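PDB 5EZM: 4-amino-4-deoxy-L-arabinose transferase or related glycosyltransferases of PMT family, which probably transfers 4-amino-4-deoxy-L-arabinose from an undecaprenyl-phosphate carrier to lipid A in the bacterial cell membrane. Local coordinates for residues A[60-68]-A[78-88]; A[196-204]-A[243-251]. All coordinates share one frame; numbering follows the deposited sequence.

How the interactions relate
Interaction 1 folds a short hairpin onto helix 58-72, and interaction 2 packs two helices of the membrane bundle; their centres lie 21 Å apart. They meet where Ile78 CD1 packs against Trp250 CZ2 at 4.1 Å, and the indole NH of Trp250 bonds to the carbonyl of Val76, just before the hairpin. Segment 78-88 supplies Glu87, which binds zinc with His268 and His270; the side chain of Tyr85 lies about 6 Å from that of His270, while that of Trp250, near the end of 243-251, is about 10 Å from that of Glu87. Near the start of 196-204, Trp196 and Met199 line the site of the bound decaprenyl phosphate.

Interaction 1: A[60-68]-A[78-88]; sequences GRYAEISRE and IRYNALKYFEK
A type I' beta turn from Tyr80 to Leu83 closes a two-strand hairpin, and Glu68 of helix 58-72 seizes its backbone. With CG beside its own backbone N (chi1 -71°) and the chain extended beyond, the carboxylate reaches both amides at the tip of the turn: Ala82 N gives a nearly straight bond to Glu68 OE1 (2.8 Å, 169°), and Asn81 N meets the syn lone pair of Glu68 OE2 in a more bent one. Exchanged for an alanine, Glu68 would probably leave these two turn amides without their acceptor and the hairpin tip less firmly held to the helix. One turn earlier, Glu64 is gripped side-on by NE and NH1 of Arg67 and sets its CG at the edge of the Tyr80 ring. Arg61 CG lies over one face of that ring, 4.0 Å from its centroid, and Asn81 ND2 over the other; the phenol oxygen bonds to His491. Ile65 fills the middle, its CG1 3.4 Å from Tyr80 CD1, while its CD1 packs on Tyr85 CD2 and its CG2 on Ile78 CG2. The Arg61 guanidinium goes on to salt bridges with Asp58 and Glu509. A helix followed by a hairpin that leads to the metal ligand Glu87 is consistent with the first extramembrane loop of a GT-C glycosyltransferase.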
loop_
_atom_site.group_PDB
_atom_site.type_symbol
_atom_site.label_atom_id
_atom_site.label_comp_id
_atom_site.label_asym_id
_atom_site.label_seq_id
_atom_site.Cartn_x
_atom_site.Cartn_y
_atom_site.Cartn_z
ATOM N N GLY A 60 -9.310 5.290 -1.109
ATOM C CA GLY A 60 -10.498 5.967 -0.625
ATOM C C GLY A 60 -11.000 5.402 0.690
ATOM O O GLY A 60 -11.366 6.154 1.594
ATOM N N ARG A 61 -11.012 4.070 0.818
ATOM C CA ARG A 61 -11.533 3.445 2.031
ATOM C C ARG A 61 -10.737 3.866 3.259
ATOM O O ARG A 61 -11.310 4.275 4.276
ATOM C CB ARG A 61 -11.529 1.920 1.900
ATOM C CG ARG A 61 -11.670 1.211 3.247
ATOM C CD ARG A 61 -11.831 -0.297 3.119
ATOM N NE ARG A 61 -10.848 -0.884 2.215
ATOM C CZ ARG A 61 -11.160 -1.643 1.171
ATOM N NH1 ARG A 61 -12.428 -1.924 0.908
ATOM N NH2 ARG A 61 -10.201 -2.130 0.396
ATOM N N TYR A 62 -9.410 3.767 3.190
ATOM C CA TYR A 62 -8.614 4.101 4.364
ATOM C C TYR A 62 -8.561 5.606 4.595
ATOM O O TYR A 62 -8.544 6.053 5.751
ATOM C CB TYR A 62 -7.217 3.496 4.227
ATOM C CG TYR A 62 -7.276 1.990 4.112
ATOM C CD1 TYR A 62 -8.013 1.238 5.019
ATOM C CD2 TYR A 62 -6.639 1.324 3.074
ATOM C CE1 TYR A 62 -8.093 -0.135 4.914
ATOM C CE2 TYR A 62 -6.713 -0.056 2.959
ATOM C CZ TYR A 62 -7.442 -0.779 3.882
ATOM O OH TYR A 62 -7.520 -2.149 3.776
ATOM N N ALA A 63 -8.569 6.403 3.522
ATOM C CA ALA A 63 -8.608 7.851 3.701
ATOM C C ALA A 63 -9.898 8.282 4.385
ATOM O O ALA A 63 -9.892 9.189 5.229
ATOM C CB ALA A 63 -8.451 8.558 2.358
ATOM N N GLU A 64 -11.014 7.628 4.048
ATOM C CA GLU A 64 -12.307 8.004 4.612
ATOM C C GLU A 64 -12.478 7.480 6.030
ATOM O O GLU A 64 -12.974 8.204 6.899
ATOM C CB GLU A 64 -13.445 7.498 3.727
ATOM C CG GLU A 64 -14.825 7.618 4.371
ATOM C CD GLU A 64 -15.227 9.058 4.677
ATOM O OE1 GLU A 64 -14.615 9.994 4.124
ATOM O OE2 GLU A 64 -16.167 9.256 5.473
ATOM N N ILE A 65 -12.099 6.225 6.278
ATOM C CA ILE A 65 -12.096 5.715 7.647
ATOM C C ILE A 65 -11.283 6.639 8.542
ATOM O O ILE A 65 -11.732 7.054 9.617
ATOM C CB ILE A 65 -11.555 4.276 7.684
ATOM C CG1 ILE A 65 -12.562 3.314 7.052
ATOM C CG2 ILE A 65 -11.249 3.864 9.109
ATOM C CD1 ILE A 65 -12.047 1.903 6.889
ATOM N N SER A 66 -10.081 6.998 8.090
ATOM C CA SER A 66 -9.252 7.904 8.876
ATOM C C SER A 66 -9.917 9.263 9.038
ATOM O O SER A 66 -9.812 9.885 10.100
ATOM C CB SER A 66 -7.878 8.045 8.232
ATOM O OG SER A 66 -7.177 6.817 8.305
ATOM N N ARG A 67 -10.611 9.742 8.002
ATOM C CA ARG A 67 -11.335 11.002 8.138
ATOM C C ARG A 67 -12.386 10.915 9.239
ATOM O O ARG A 67 -12.491 11.809 10.084
ATOM C CB ARG A 67 -11.989 11.395 6.814
ATOM C CG ARG A 67 -12.657 12.766 6.864
ATOM C CD ARG A 67 -13.575 13.004 5.675
ATOM N NE ARG A 67 -14.795 12.205 5.751
ATOM C CZ ARG A 67 -15.873 12.559 6.441
ATOM N NH1 ARG A 67 -16.942 11.775 6.453
ATOM N NH2 ARG A 67 -15.882 13.695 7.124
ATOM N N GLU A 68 -13.173 9.836 9.245
ATOM C CA GLU A 68 -14.239 9.705 10.232
ATOM C C GLU A 68 -13.675 9.582 11.638
ATOM O O GLU A 68 -14.222 10.158 12.586
ATOM C CB GLU A 68 -15.124 8.506 9.894
ATOM C CG GLU A 68 -15.981 8.724 8.657
ATOM C CD GLU A 68 -16.770 7.496 8.265
ATOM O OE1 GLU A 68 -17.308 6.813 9.165
ATOM O OE2 GLU A 68 -16.846 7.209 7.053
ATOM N N ILE A 78 -13.382 1.453 15.029
ATOM C CA ILE A 78 -13.202 1.852 13.638
ATOM C C ILE A 78 -14.551 1.866 12.929
ATOM O O ILE A 78 -15.370 0.951 13.091
ATOM C CB ILE A 78 -12.214 0.902 12.937
ATOM C CG1 ILE A 78 -10.859 0.927 13.640
ATOM C CG2 ILE A 78 -12.054 1.271 11.473
ATOM C CD1 ILE A 78 -9.894 -0.121 13.121
ATOM N N ARG A 79 -14.792 2.910 12.140
ATOM C CA ARG A 79 -16.039 3.046 11.403
ATOM C C ARG A 79 -15.768 3.459 9.964
ATOM O O ARG A 79 -14.850 4.238 9.687
ATOM C CB ARG A 79 -16.974 4.058 12.072
ATOM C CG ARG A 79 -17.574 3.550 13.370
ATOM C CD ARG A 79 -18.689 4.450 13.873
ATOM N NE ARG A 79 -19.231 3.957 15.134
ATOM C CZ ARG A 79 -20.270 3.135 15.227
ATOM N NH1 ARG A 79 -20.888 2.719 14.130
ATOM N NH2 ARG A 79 -20.693 2.729 16.416
ATOM N N TYR A 80 -16.571 2.919 9.050
ATOM C CA TYR A 80 -16.497 3.233 7.628
ATOM C C TYR A 80 -17.901 3.614 7.182
ATOM O O TYR A 80 -18.806 2.770 7.178
ATOM C CB TYR A 80 -15.956 2.045 6.824
ATOM C CG TYR A 80 -15.653 2.340 5.368
ATOM C CD1 TYR A 80 -15.263 3.608 4.958
ATOM C CD2 TYR A 80 -15.767 1.348 4.403
ATOM C CE1 TYR A 80 -14.982 3.878 3.624
ATOM C CE2 TYR A 80 -15.495 1.609 3.066
ATOM C CZ TYR A 80 -15.103 2.877 2.681
ATOM O OH TYR A 80 -14.831 3.142 1.354
ATOM N N ASN A 81 -18.081 4.886 6.821
ATOM C CA ASN A 81 -19.395 5.445 6.512
ATOM C C ASN A 81 -20.353 5.245 7.686
ATOM O O ASN A 81 -21.468 4.739 7.535
ATOM C CB ASN A 81 -19.949 4.857 5.215
ATOM C CG ASN A 81 -19.081 5.196 4.015
ATOM O OD1 ASN A 81 -19.210 6.270 3.426
ATOM N ND2 ASN A 81 -18.181 4.285 3.655
ATOM N N ALA A 82 -19.882 5.632 8.873
ATOM C CA ALA A 82 -20.655 5.631 10.109
ATOM C C ALA A 82 -20.943 4.215 10.594
ATOM O O ALA A 82 -21.582 4.035 11.635
ATOM C CB ALA A 82 -21.962 6.415 9.937
ATOM N N LEU A 83 -20.462 3.207 9.873
ATOM C CA LEU A 83 -20.727 1.817 10.212
ATOM C C LEU A 83 -19.460 1.128 10.700
ATOM O O LEU A 83 -18.360 1.398 10.210
ATOM C CB LEU A 83 -21.292 1.053 9.013
ATOM C CG LEU A 83 -22.605 1.579 8.445
ATOM C CD1 LEU A 83 -22.959 0.789 7.201
ATOM C CD2 LEU A 83 -23.707 1.487 9.487
ATOM N N LYS A 84 -19.634 0.230 11.670
ATOM C CA LYS A 84 -18.508 -0.501 12.238
ATOM C C LYS A 84 -17.762 -1.261 11.151
ATOM O O LYS A 84 -18.369 -1.961 10.333
ATOM C CB LYS A 84 -18.991 -1.471 13.317
ATOM C CG LYS A 84 -19.565 -0.805 14.553
ATOM C CD LYS A 84 -19.971 -1.841 15.584
ATOM C CE LYS A 84 -20.446 -1.185 16.866
ATOM N NZ LYS A 84 -20.656 -2.181 17.958
ATOM N N TYR A 85 -16.441 -1.110 11.144
ATOM C CA TYR A 85 -15.561 -1.774 10.186
ATOM C C TYR A 85 -14.506 -2.515 10.999
ATOM O O TYR A 85 -13.552 -1.905 11.488
ATOM C CB TYR A 85 -14.934 -0.767 9.229
ATOM C CG TYR A 85 -14.174 -1.384 8.079
ATOM C CD1 TYR A 85 -14.844 -2.016 7.038
ATOM C CD2 TYR A 85 -12.787 -1.324 8.024
ATOM C CE1 TYR A 85 -14.152 -2.580 5.978
ATOM C CE2 TYR A 85 -12.088 -1.884 6.968
ATOM C CZ TYR A 85 -12.776 -2.510 5.948
ATOM O OH TYR A 85 -12.088 -3.070 4.893
ATOM N N PHE A 86 -14.688 -3.825 11.155
ATOM C CA PHE A 86 -13.802 -4.657 11.960
ATOM C C PHE A 86 -12.967 -5.606 11.105
ATOM O O PHE A 86 -12.579 -6.682 11.568
ATOM C CB PHE A 86 -14.605 -5.447 12.992
ATOM C CG PHE A 86 -15.269 -4.593 14.032
ATOM C CD1 PHE A 86 -14.794 -3.319 14.311
ATOM C CD2 PHE A 86 -16.367 -5.065 14.737
ATOM C CE1 PHE A 86 -15.406 -2.529 15.276
ATOM C CE2 PHE A 86 -16.982 -4.283 15.705
ATOM C CZ PHE A 86 -16.502 -3.012 15.973
ATOM N N GLU A 87 -12.679 -5.228 9.859
ATOM C CA GLU A 87 -11.888 -6.083 8.986
ATOM C C GLU A 87 -10.389 -5.801 9.069
ATOM O O GLU A 87 -9.602 -6.595 8.545
ATOM C CB GLU A 87 -12.367 -5.961 7.522
ATOM C CG GLU A 87 -13.900 -6.002 7.332
ATOM C CD GLU A 87 -14.436 -7.221 6.547
ATOM O OE1 GLU A 87 -13.655 -8.086 6.098
ATOM O OE2 GLU A 87 -15.672 -7.318 6.372
ATOM N N LYS A 88 -9.970 -4.715 9.723
ATOM C CA LYS A 88 -8.562 -4.339 9.812
ATOM C C LYS A 88 -8.252 -3.720 11.167
ATOM O O LYS A 88 -9.128 -3.109 11.792
ATOM C CB LYS A 88 -8.159 -3.335 8.716
ATOM C CG LYS A 88 -8.404 -3.789 7.288
ATOM C CD LYS A 88 -7.492 -4.930 6.883
ATOM C CE LYS A 88 -7.875 -5.440 5.501
ATOM N NZ LYS A 88 -7.045 -6.589 5.058
#

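Interaction 2: A[196-204]-A[243-251]; sequences WAAMGVAIL and MLVITVPWF. With DSL (mono-trans, octa-cis decaprenyl-phosphate), chain C; MPG ([(Z)-octadec-9-enyl] (2R)-2,3-bis(oxidanyl)propanoate), chain K.
Met243, Leu204 and Ile246 carry the packing of helix 185-206 on helix 236-257. The Met243 chain starts with CG on the far side of CB from the backbone N (chi1 -174°) and folds over the bare backbone of Gly200, CG lying 3.7 Å from Gly200 CA; SD then meets Ile203 CD1 at 3.9 Å, while CB sits at the edge of the Trp196 indole. Ile246 is a knob in a hole formed by Ala197, Gly200, Val201 and Leu204, with its CD1 3.6 Å from Ala197 CB. Lacking a side chain, Gly200 leaves room for Ile246 CG2 and for Thr247 CG2. Segments 196-204 and 243-251 run nearly parallel (signed crossing angle -16°), their axes 8.3 Å apart at closest approach, as neighbours in the transmembrane bundle of the GT-C fold. Leu204 returns the interlock as a knob among Ile246, Thr247, Trp250 and Phe251: CD1 turns to Ile246, and CD2 comes to 3.6 Å from Phe251 CE2, the two side chains running past each other in opposite directions. Trp250 CZ3 lies over the centre of one face of that ring. Phe251 CB also touches C5 of a bound lipid, whose C1 lies by Thr247 OG1, while Trp196 CH2 packs 3.5 Å from C33 of the decaprenyl chain.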
loop_
_atom_site.group_PDB
_atom_site.type_symbol
_atom_site.label_atom_id
_atom_site.label_comp_id
_atom_site.label_asym_id
_atom_site.label_seq_id
_atom_site.Cartn_x
_atom_site.Cartn_y
_atom_site.Cartn_z
ATOM N N TRP A 196 10.573 -7.084 18.781
ATOM C CA TRP A 196 9.269 -7.482 19.304
ATOM C C TRP A 196 8.275 -6.329 19.255
ATOM O O TRP A 196 7.096 -6.528 18.939
ATOM C CB TRP A 196 9.414 -8.003 20.731
ATOM C CG TRP A 196 10.015 -9.363 20.801
ATOM C CD1 TRP A 196 11.339 -9.671 20.938
ATOM C CD2 TRP A 196 9.317 -10.611 20.750
ATOM N NE1 TRP A 196 11.508 -11.033 20.972
ATOM C CE2 TRP A 196 10.282 -11.634 20.857
ATOM C CE3 TRP A 196 7.970 -10.965 20.623
ATOM C CZ2 TRP A 196 9.942 -12.984 20.838
ATOM C CZ3 TRP A 196 7.636 -12.306 20.604
ATOM C CH2 TRP A 196 8.618 -13.299 20.712
ATOM N N ALA A 197 8.734 -5.115 19.567
ATOM C CA ALA A 197 7.870 -3.946 19.466
ATOM C C ALA A 197 7.374 -3.753 18.040
ATOM O O ALA A 197 6.184 -3.494 17.816
ATOM C CB ALA A 197 8.615 -2.702 19.951
ATOM N N ALA A 198 8.274 -3.883 17.060
ATOM C CA ALA A 198 7.864 -3.777 15.664
ATOM C C ALA A 198 6.826 -4.836 15.316
ATOM O O ALA A 198 5.858 -4.554 14.598
ATOM C CB ALA A 198 9.081 -3.889 14.745
ATOM N N MET A 199 7.002 -6.061 15.820
ATOM C CA MET A 199 5.989 -7.091 15.608
ATOM C C MET A 199 4.655 -6.681 16.215
ATOM O O MET A 199 3.593 -6.939 15.633
ATOM C CB MET A 199 6.457 -8.427 16.188
ATOM C CG MET A 199 7.406 -9.188 15.275
ATOM S SD MET A 199 7.765 -10.856 15.851
ATOM C CE MET A 199 8.784 -10.499 17.280
ATOM N N GLY A 200 4.690 -6.031 17.380
ATOM C CA GLY A 200 3.459 -5.537 17.974
ATOM C C GLY A 200 2.760 -4.517 17.095
ATOM O O GLY A 200 1.552 -4.611 16.848
ATOM N N VAL A 201 3.513 -3.528 16.607
ATOM C CA VAL A 201 2.938 -2.537 15.700
ATOM C C VAL A 201 2.353 -3.220 14.469
ATOM O O VAL A 201 1.277 -2.847 13.984
ATOM C CB VAL A 201 3.994 -1.485 15.317
ATOM C CG1 VAL A 201 3.399 -0.463 14.360
ATOM C CG2 VAL A 201 4.551 -0.804 16.559
ATOM N N ALA A 202 3.046 -4.240 13.954
ATOM C CA ALA A 202 2.552 -4.952 12.779
ATOM C C ALA A 202 1.227 -5.643 13.074
ATOM O O ALA A 202 0.313 -5.636 12.239
ATOM C CB ALA A 202 3.593 -5.962 12.297
ATOM N N ILE A 203 1.105 -6.250 14.258
ATOM C CA ILE A 203 -0.164 -6.861 14.643
ATOM C C ILE A 203 -1.255 -5.803 14.714
ATOM O O ILE A 203 -2.385 -6.021 14.259
ATOM C CB ILE A 203 -0.015 -7.621 15.975
ATOM C CG1 ILE A 203 0.978 -8.777 15.821
ATOM C CG2 ILE A 203 -1.369 -8.127 16.452
ATOM C CD1 ILE A 203 1.186 -9.587 17.088
ATOM N N LEU A 204 -0.929 -4.630 15.267
ATOM C CA LEU A 204 -1.870 -3.515 15.266
ATOM C C LEU A 204 -2.073 -2.911 13.886
ATOM O O LEU A 204 -2.885 -1.992 13.747
ATOM C CB LEU A 204 -1.404 -2.428 16.235
ATOM C CG LEU A 204 -1.524 -2.765 17.721
ATOM C CD1 LEU A 204 -0.957 -1.642 18.575
ATOM C CD2 LEU A 204 -2.974 -3.038 18.080
ATOM N N MET A 243 5.577 -6.773 23.635
ATOM C CA MET A 243 4.651 -6.894 22.512
ATOM C C MET A 243 3.205 -6.938 22.994
ATOM O O MET A 243 2.331 -6.278 22.418
ATOM C CB MET A 243 4.980 -8.140 21.692
ATOM C CG MET A 243 4.158 -8.269 20.425
ATOM S SD MET A 243 3.734 -9.979 20.061
ATOM C CE MET A 243 2.630 -10.348 21.422
ATOM N N LEU A 244 2.934 -7.710 24.049
ATOM C CA LEU A 244 1.593 -7.735 24.624
ATOM C C LEU A 244 1.184 -6.357 25.127
ATOM O O LEU A 244 0.033 -5.942 24.952
ATOM C CB LEU A 244 1.518 -8.761 25.756
ATOM C CG LEU A 244 1.609 -10.232 25.351
ATOM C CD1 LEU A 244 1.590 -11.121 26.580
ATOM C CD2 LEU A 244 0.483 -10.607 24.404
ATOM N N VAL A 245 2.115 -5.631 25.752
ATOM C CA VAL A 245 1.811 -4.278 26.207
ATOM C C VAL A 245 1.454 -3.381 25.031
ATOM O O VAL A 245 0.608 -2.486 25.154
ATOM C CB VAL A 245 2.992 -3.713 27.020
ATOM C CG1 VAL A 245 2.856 -2.204 27.203
ATOM C CG2 VAL A 245 3.084 -4.411 28.375
ATOM N N ILE A 246 2.056 -3.615 23.868
ATOM C CA ILE A 246 1.766 -2.760 22.721
ATOM C C ILE A 246 0.422 -3.118 22.091
ATOM O O ILE A 246 -0.388 -2.236 21.786
ATOM C CB ILE A 246 2.915 -2.834 21.700
ATOM C CG1 ILE A 246 4.169 -2.192 22.287
ATOM C CG2 ILE A 246 2.526 -2.143 20.403
ATOM C CD1 ILE A 246 5.356 -2.234 21.370
ATOM N N THR A 247 0.151 -4.410 21.893
ATOM C CA THR A 247 -1.029 -4.808 21.129
ATOM C C THR A 247 -2.297 -4.908 21.970
ATOM O O THR A 247 -3.368 -4.485 21.520
ATOM C CB THR A 247 -0.791 -6.155 20.444
ATOM O OG1 THR A 247 -0.594 -7.169 21.438
ATOM C CG2 THR A 247 0.421 -6.085 19.544
ATOM N N VAL A 248 -2.195 -5.464 23.180
ATOM C CA VAL A 248 -3.396 -5.846 23.930
ATOM C C VAL A 248 -4.349 -4.682 24.188
ATOM O O VAL A 248 -5.563 -4.859 23.994
ATOM C CB VAL A 248 -2.997 -6.574 25.227
ATOM C CG1 VAL A 248 -4.192 -6.684 26.157
ATOM C CG2 VAL A 248 -2.455 -7.953 24.903
ATOM N N PRO A 249 -3.896 -3.495 24.631
ATOM C CA PRO A 249 -4.868 -2.458 25.040
ATOM C C PRO A 249 -5.970 -2.157 24.029
ATOM O O PRO A 249 -7.145 -2.087 24.413
ATOM C CB PRO A 249 -3.972 -1.240 25.290
ATOM C CG PRO A 249 -2.700 -1.822 25.740
ATOM C CD PRO A 249 -2.514 -3.057 24.903
ATOM N N TRP A 250 -5.638 -1.990 22.747
ATOM C CA TRP A 250 -6.692 -1.697 21.781
ATOM C C TRP A 250 -7.632 -2.883 21.610
ATOM O O TRP A 250 -8.848 -2.702 21.486
ATOM C CB TRP A 250 -6.108 -1.296 20.428
ATOM C CG TRP A 250 -7.180 -1.123 19.384
ATOM C CD1 TRP A 250 -7.985 -0.033 19.206
ATOM C CD2 TRP A 250 -7.574 -2.075 18.390
ATOM N NE1 TRP A 250 -8.849 -0.245 18.158
ATOM C CE2 TRP A 250 -8.617 -1.492 17.640
ATOM C CE3 TRP A 250 -7.143 -3.363 18.056
ATOM C CZ2 TRP A 250 -9.232 -2.150 16.580
ATOM C CZ3 TRP A 250 -7.755 -4.015 17.003
ATOM C CH2 TRP A 250 -8.788 -3.408 16.278
ATOM N N PHE A 251 -7.089 -4.102 21.596
ATOM C CA PHE A 251 -7.943 -5.271 21.418
ATOM C C PHE A 251 -8.896 -5.437 22.593
ATOM O O PHE A 251 -10.080 -5.744 22.407
ATOM C CB PHE A 251 -7.084 -6.519 21.215
ATOM C CG PHE A 251 -6.511 -6.634 19.830
ATOM C CD1 PHE A 251 -7.164 -7.369 18.854
ATOM C CD2 PHE A 251 -5.333 -5.986 19.495
ATOM C CE1 PHE A 251 -6.644 -7.466 17.573
ATOM C CE2 PHE A 251 -4.809 -6.080 18.215
ATOM C CZ PHE A 251 -5.466 -6.821 17.255
HETATM C C21 DSL C . 12.949 -13.613 10.845
HETATM C C22 DSL C . 12.665 -12.701 12.025
HETATM C C23 DSL C . 12.786 -11.190 11.864
HETATM C C24 DSL C . 12.307 -13.230 13.205
HETATM C C25 DSL C . 12.011 -12.308 14.416
HETATM C C26 DSL C . 10.709 -12.810 15.100
HETATM C C27 DSL C . 10.992 -13.126 16.608
HETATM C C28 DSL C . 12.153 -12.411 17.341
HETATM C C29 DSL C . 10.223 -14.018 17.264
HETATM C C30 DSL C . 9.059 -14.730 16.527
HETATM C C31 DSL C . 8.789 -16.129 17.176
HETATM C C32 DSL C . 7.268 -16.267 17.540
HETATM C C33 DSL C . 6.720 -15.629 18.830
HETATM C C34 DSL C . 6.438 -16.959 16.723
HETATM C C2 MPG K . -3.439 -10.445 20.394
HETATM C C3 MPG K . -4.182 -9.873 21.598
HETATM C C4 MPG K . -5.665 -10.206 21.550
HETATM C C5 MPG K . -6.459 -9.691 22.764
HETATM C C6 MPG K . -7.875 -10.291 22.807
HETATM C C7 MPG K . -8.868 -9.448 23.631
HETATM C C8 MPG K . -10.317 -9.980 23.515
HETATM C C1 MPG K . -1.918 -10.308 20.509
#